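Local structure of dephospho-CoA kinase (Campylobacter jejuni subsp. jejuni serotype O:2, 4ZO4) at residues 35-46 against 91-100. The protein probably catalyses the last step of coenzyme A biosynthesis, the ATP-dependent phosphorylation of the 3'-hydroxyl group of dephospho-CoA. Residues are numbered along the deposited sequence; the frame is centred on the assembly and turned at random.
Sequences ADKIAHKILDEN and FTHPKIRAKI
The Phe91 ring meets Asn46 at its edge: Asn46 CB lies in the ring plane, 3.8 Å from Phe91 CE2, while Lys95 NZ sits over the centre of one face, 3.5 Å above the plane. A bend at the last torsion of Lys95 (chi4 86°) turns that amine back over the ring, where it also hydrogen-bonds Phe91 O. This is one end of a helix-helix packing in a P-loop kinase fold. Helix 35-45 follows directly on edge strand 31-34 of the parallel sheet, and segment 91-100 belongs to the long helix 82-109; the axes of segments 35-45 and 91-100 approach to 9.5 Å, and their N-to-C directions differ by 125°.

The Asn46 amide lies beside the Lys95 chain, with ND2 3.7 Å from Lys95 CD. Its rotation is restrained by the end of the helix it follows, through a hydrogen bond from Asn46 ND2 to Ile42 O of 3.0 Å. That carbonyl takes Asn46 N as well, from the opposite face of its plane.

Between the helices the filling is aliphatic. Ile42 meets Ile96 through their CG1 atoms and lays CG2 against Lys95 CB; Ile38 CD1 reaches Ile100 CG1 at 3.7 Å, and Ala35 CB touches Ile100 CD1. On one flank Leu43 CD2 packs on Thr92 CG2, and Phe79 of the second subunit packs on Ala39 and Leu43. Lys99 lies against Ile38 CG2, then bends repeatedly towards Glu45, which comes from the opposite direction; Lys99 NZ and Glu45 OE2 form a long salt bridge of 3.7 Å.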
loop_
_atom_site.group_PDB
_atom_site.type_symbol
_atom_site.label_atom_id
_atom_site.label_comp_id
_atom_site.label_asym_id
_atom_site.label_seq_id
_atom_site.Cartn_x
_atom_site.Cartn_y
_atom_site.Cartn_z
ATOM N N ALA A 35 -0.405 1.343 25.604
ATOM C CA ALA A 35 -0.450 2.099 24.336
ATOM C C ALA A 35 -1.872 2.159 23.819
ATOM O O ALA A 35 -2.337 3.238 23.481
ATOM C CB ALA A 35 0.476 1.504 23.289
ATOM N N ASP A 36 -2.583 1.034 23.824
ATOM C CA ASP A 36 -3.988 1.028 23.368
ATOM C C ASP A 36 -4.921 1.833 24.236
ATOM O O ASP A 36 -5.905 2.365 23.735
ATOM C CB ASP A 36 -4.547 -0.383 23.257
ATOM C CG ASP A 36 -4.027 -1.102 22.055
ATOM O OD1 ASP A 36 -3.201 -0.496 21.324
ATOM O OD2 ASP A 36 -4.442 -2.262 21.824
ATOM N N LYS A 37 -4.648 1.933 25.527
ATOM C CA LYS A 37 -5.534 2.712 26.380
ATOM C C LYS A 37 -5.338 4.176 25.992
ATOM O O LYS A 37 -6.292 4.861 25.623
ATOM C CB LYS A 37 -5.255 2.440 27.865
ATOM C CG LYS A 37 -5.607 1.018 28.306
ATOM C CD LYS A 37 -7.089 0.879 28.684
ATOM C CE LYS A 37 -7.429 -0.494 29.282
ATOM N NZ LYS A 37 -8.111 -1.399 28.300
ATOM N N ILE A 38 -4.089 4.631 26.002
ATOM C CA ILE A 38 -3.777 5.972 25.502
ATOM C C ILE A 38 -4.446 6.239 24.133
ATOM O O ILE A 38 -5.049 7.297 23.917
ATOM C CB ILE A 38 -2.270 6.192 25.380
ATOM C CG1 ILE A 38 -1.630 6.236 26.758
ATOM C CG2 ILE A 38 -1.985 7.513 24.713
ATOM C CD1 ILE A 38 -0.125 5.999 26.762
ATOM N N ALA A 39 -4.347 5.272 23.228
ATOM C CA ALA A 39 -4.961 5.400 21.909
ATOM C C ALA A 39 -6.476 5.587 21.968
ATOM O O ALA A 39 -7.038 6.433 21.269
ATOM C CB ALA A 39 -4.603 4.207 21.040
ATOM N N HIS A 40 -7.126 4.806 22.816
ATOM C CA HIS A 40 -8.569 4.820 22.909
ATOM C C HIS A 40 -9.019 6.171 23.479
ATOM O O HIS A 40 -10.046 6.736 23.046
ATOM C CB HIS A 40 -9.042 3.610 23.739
ATOM C CG HIS A 40 -10.517 3.586 24.014
ATOM N ND1 HIS A 40 -11.066 2.863 25.052
ATOM C CD2 HIS A 40 -11.554 4.215 23.409
ATOM C CE1 HIS A 40 -12.375 3.035 25.064
ATOM N NE2 HIS A 40 -12.696 3.855 24.081
ATOM N N LYS A 41 -8.215 6.715 24.390
ATOM C CA LYS A 41 -8.533 7.991 25.049
ATOM C C LYS A 41 -8.360 9.201 24.100
ATOM O O LYS A 41 -8.938 10.268 24.334
ATOM C CB LYS A 41 -7.680 8.160 26.328
ATOM C CG LYS A 41 -8.450 8.689 27.553
ATOM C CD LYS A 41 -8.292 10.199 27.754
ATOM C CE LYS A 41 -9.326 10.795 28.701
ATOM N NZ LYS A 41 -10.564 11.173 27.958
ATOM N N ILE A 42 -7.572 9.049 23.032
ATOM C CA ILE A 42 -7.403 10.127 22.059
ATOM C C ILE A 42 -8.718 10.360 21.306
ATOM O O ILE A 42 -9.141 11.521 21.129
ATOM C CB ILE A 42 -6.268 9.826 21.060
ATOM C CG1 ILE A 42 -4.890 10.031 21.702
ATOM C CG2 ILE A 42 -6.376 10.694 19.822
ATOM C CD1 ILE A 42 -4.753 11.258 22.553
ATOM N N LEU A 43 -9.368 9.266 20.902
ATOM C CA LEU A 43 -10.676 9.353 20.249
ATOM C C LEU A 43 -11.716 10.090 21.088
ATOM O O LEU A 43 -12.486 10.872 20.538
ATOM C CB LEU A 43 -11.204 7.973 19.903
ATOM C CG LEU A 43 -10.269 7.189 18.988
ATOM C CD1 LEU A 43 -10.945 5.886 18.586
ATOM C CD2 LEU A 43 -9.826 7.986 17.750
ATOM N N ASP A 44 -11.726 9.854 22.405
ATOM C CA ASP A 44 -12.675 10.521 23.302
ATOM C C ASP A 44 -12.295 11.960 23.603
ATOM O O ASP A 44 -13.172 12.798 23.756
ATOM C CB ASP A 44 -12.811 9.765 24.631
ATOM C CG ASP A 44 -13.601 8.453 24.511
ATOM O OD1 ASP A 44 -14.762 8.469 24.036
ATOM O OD2 ASP A 44 -13.072 7.407 24.933
ATOM N N GLU A 45 -11.008 12.274 23.735
ATOM C CA GLU A 45 -10.620 13.681 23.992
ATOM C C GLU A 45 -10.931 14.543 22.790
ATOM O O GLU A 45 -11.117 15.725 22.935
ATOM C CB GLU A 45 -9.128 13.832 24.282
ATOM C CG GLU A 45 -8.668 13.356 25.654
ATOM C CD GLU A 45 -7.147 13.332 25.774
ATOM O OE1 GLU A 45 -6.510 14.377 25.472
ATOM O OE2 GLU A 45 -6.594 12.267 26.164
ATOM N N ASN A 46 -10.929 13.942 21.596
ATOM C CA ASN A 46 -11.178 14.657 20.335
ATOM C C ASN A 46 -12.448 14.164 19.704
ATOM O O ASN A 46 -12.473 13.815 18.529
ATOM C CB ASN A 46 -10.020 14.439 19.373
ATOM C CG ASN A 46 -8.755 15.041 19.893
ATOM O OD1 ASN A 46 -8.598 16.247 19.846
ATOM N ND2 ASN A 46 -7.877 14.216 20.467
ATOM N N PHE A 91 -4.874 11.937 11.589
ATOM C CA PHE A 91 -5.422 12.627 12.754
ATOM C C PHE A 91 -4.835 12.164 14.071
ATOM O O PHE A 91 -4.571 12.994 14.924
ATOM C CB PHE A 91 -6.922 12.438 12.813
ATOM C CG PHE A 91 -7.600 13.354 13.773
ATOM C CD1 PHE A 91 -7.781 14.692 13.472
ATOM C CD2 PHE A 91 -8.094 12.869 14.959
ATOM C CE1 PHE A 91 -8.441 15.538 14.369
ATOM C CE2 PHE A 91 -8.740 13.688 15.862
ATOM C CZ PHE A 91 -8.932 15.019 15.562
ATOM N N THR A 92 -4.674 10.843 14.240
ATOM C CA THR A 92 -4.416 10.243 15.551
ATOM C C THR A 92 -2.932 10.068 15.837
ATOM O O THR A 92 -2.478 10.287 16.936
ATOM C CB THR A 92 -5.050 8.846 15.652
ATOM O OG1 THR A 92 -4.670 8.059 14.524
ATOM C CG2 THR A 92 -6.544 8.933 15.682
ATOM N N HIS A 93 -2.183 9.652 14.825
ATOM C CA HIS A 93 -0.772 9.350 14.977
ATOM C C HIS A 93 0.021 10.382 15.783
ATOM O O HIS A 93 0.684 10.010 16.750
ATOM C CB HIS A 93 -0.091 9.110 13.627
ATOM C CG HIS A 93 -0.481 7.830 12.951
ATOM N ND1 HIS A 93 -0.093 7.523 11.659
ATOM C CD2 HIS A 93 -1.221 6.780 13.379
ATOM C CE1 HIS A 93 -0.553 6.325 11.339
ATOM N NE2 HIS A 93 -1.258 5.860 12.354
ATOM N N PRO A 94 0.002 11.667 15.383
ATOM C CA PRO A 94 0.803 12.603 16.203
ATOM C C PRO A 94 0.265 12.797 17.647
ATOM O O PRO A 94 1.045 13.051 18.582
ATOM C CB PRO A 94 0.742 13.895 15.412
ATOM C CG PRO A 94 -0.479 13.766 14.521
ATOM C CD PRO A 94 -0.588 12.319 14.199
ATOM N N LYS A 95 -1.038 12.642 17.834
ATOM C CA LYS A 95 -1.663 12.756 19.158
ATOM C C LYS A 95 -1.327 11.585 20.047
ATOM O O LYS A 95 -1.129 11.747 21.265
ATOM C CB LYS A 95 -3.184 12.847 19.037
ATOM C CG LYS A 95 -3.645 14.184 18.540
ATOM C CD LYS A 95 -5.087 14.133 18.070
ATOM C CE LYS A 95 -5.562 15.457 17.466
ATOM N NZ LYS A 95 -5.251 15.592 16.004
ATOM N N ILE A 96 -1.264 10.404 19.447
ATOM C CA ILE A 96 -0.869 9.213 20.206
ATOM C C ILE A 96 0.634 9.304 20.569
ATOM O O ILE A 96 1.018 9.135 21.740
ATOM C CB ILE A 96 -1.217 7.904 19.465
ATOM C CG1 ILE A 96 -2.708 7.833 19.049
ATOM C CG2 ILE A 96 -0.987 6.748 20.398
ATOM C CD1 ILE A 96 -3.061 6.770 18.011
ATOM N N ARG A 97 1.451 9.628 19.568
ATOM C CA ARG A 97 2.888 9.800 19.703
ATOM C C ARG A 97 3.308 10.796 20.793
ATOM O O ARG A 97 4.273 10.562 21.507
ATOM C CB ARG A 97 3.454 10.243 18.355
ATOM C CG ARG A 97 4.952 10.550 18.300
ATOM C CD ARG A 97 5.789 9.324 17.951
ATOM N NE ARG A 97 7.227 9.579 18.069
ATOM C CZ ARG A 97 8.166 8.637 18.075
ATOM N NH1 ARG A 97 7.843 7.348 17.979
ATOM N NH2 ARG A 97 9.444 8.984 18.185
ATOM N N ALA A 98 2.597 11.900 20.942
ATOM C CA ALA A 98 2.987 12.926 21.936
ATOM C C ALA A 98 2.466 12.600 23.316
ATOM O O ALA A 98 3.100 12.960 24.310
ATOM C CB ALA A 98 2.508 14.312 21.507
ATOM N N LYS A 99 1.309 11.948 23.388
ATOM C CA LYS A 99 0.787 11.449 24.661
ATOM C C LYS A 99 1.549 10.215 25.176
ATOM O O LYS A 99 1.720 10.035 26.365
ATOM C CB LYS A 99 -0.691 11.125 24.545
ATOM C CG LYS A 99 -1.307 10.686 25.856
ATOM C CD LYS A 99 -2.660 11.324 26.151
ATOM C CE LYS A 99 -2.491 12.667 26.860
ATOM N NZ LYS A 99 -3.404 12.807 28.032
ATOM N N ILE A 100 2.016 9.355 24.298
ATOM C CA ILE A 100 2.843 8.271 24.774
ATOM C C ILE A 100 4.164 8.839 25.278
ATOM O O ILE A 100 4.628 8.435 26.317
ATOM C CB ILE A 100 3.064 7.204 23.692
ATOM C CG1 ILE A 100 1.815 6.309 23.612
ATOM C CG2 ILE A 100 4.285 6.361 24.015
ATOM C CD1 ILE A 100 1.834 5.297 22.478
#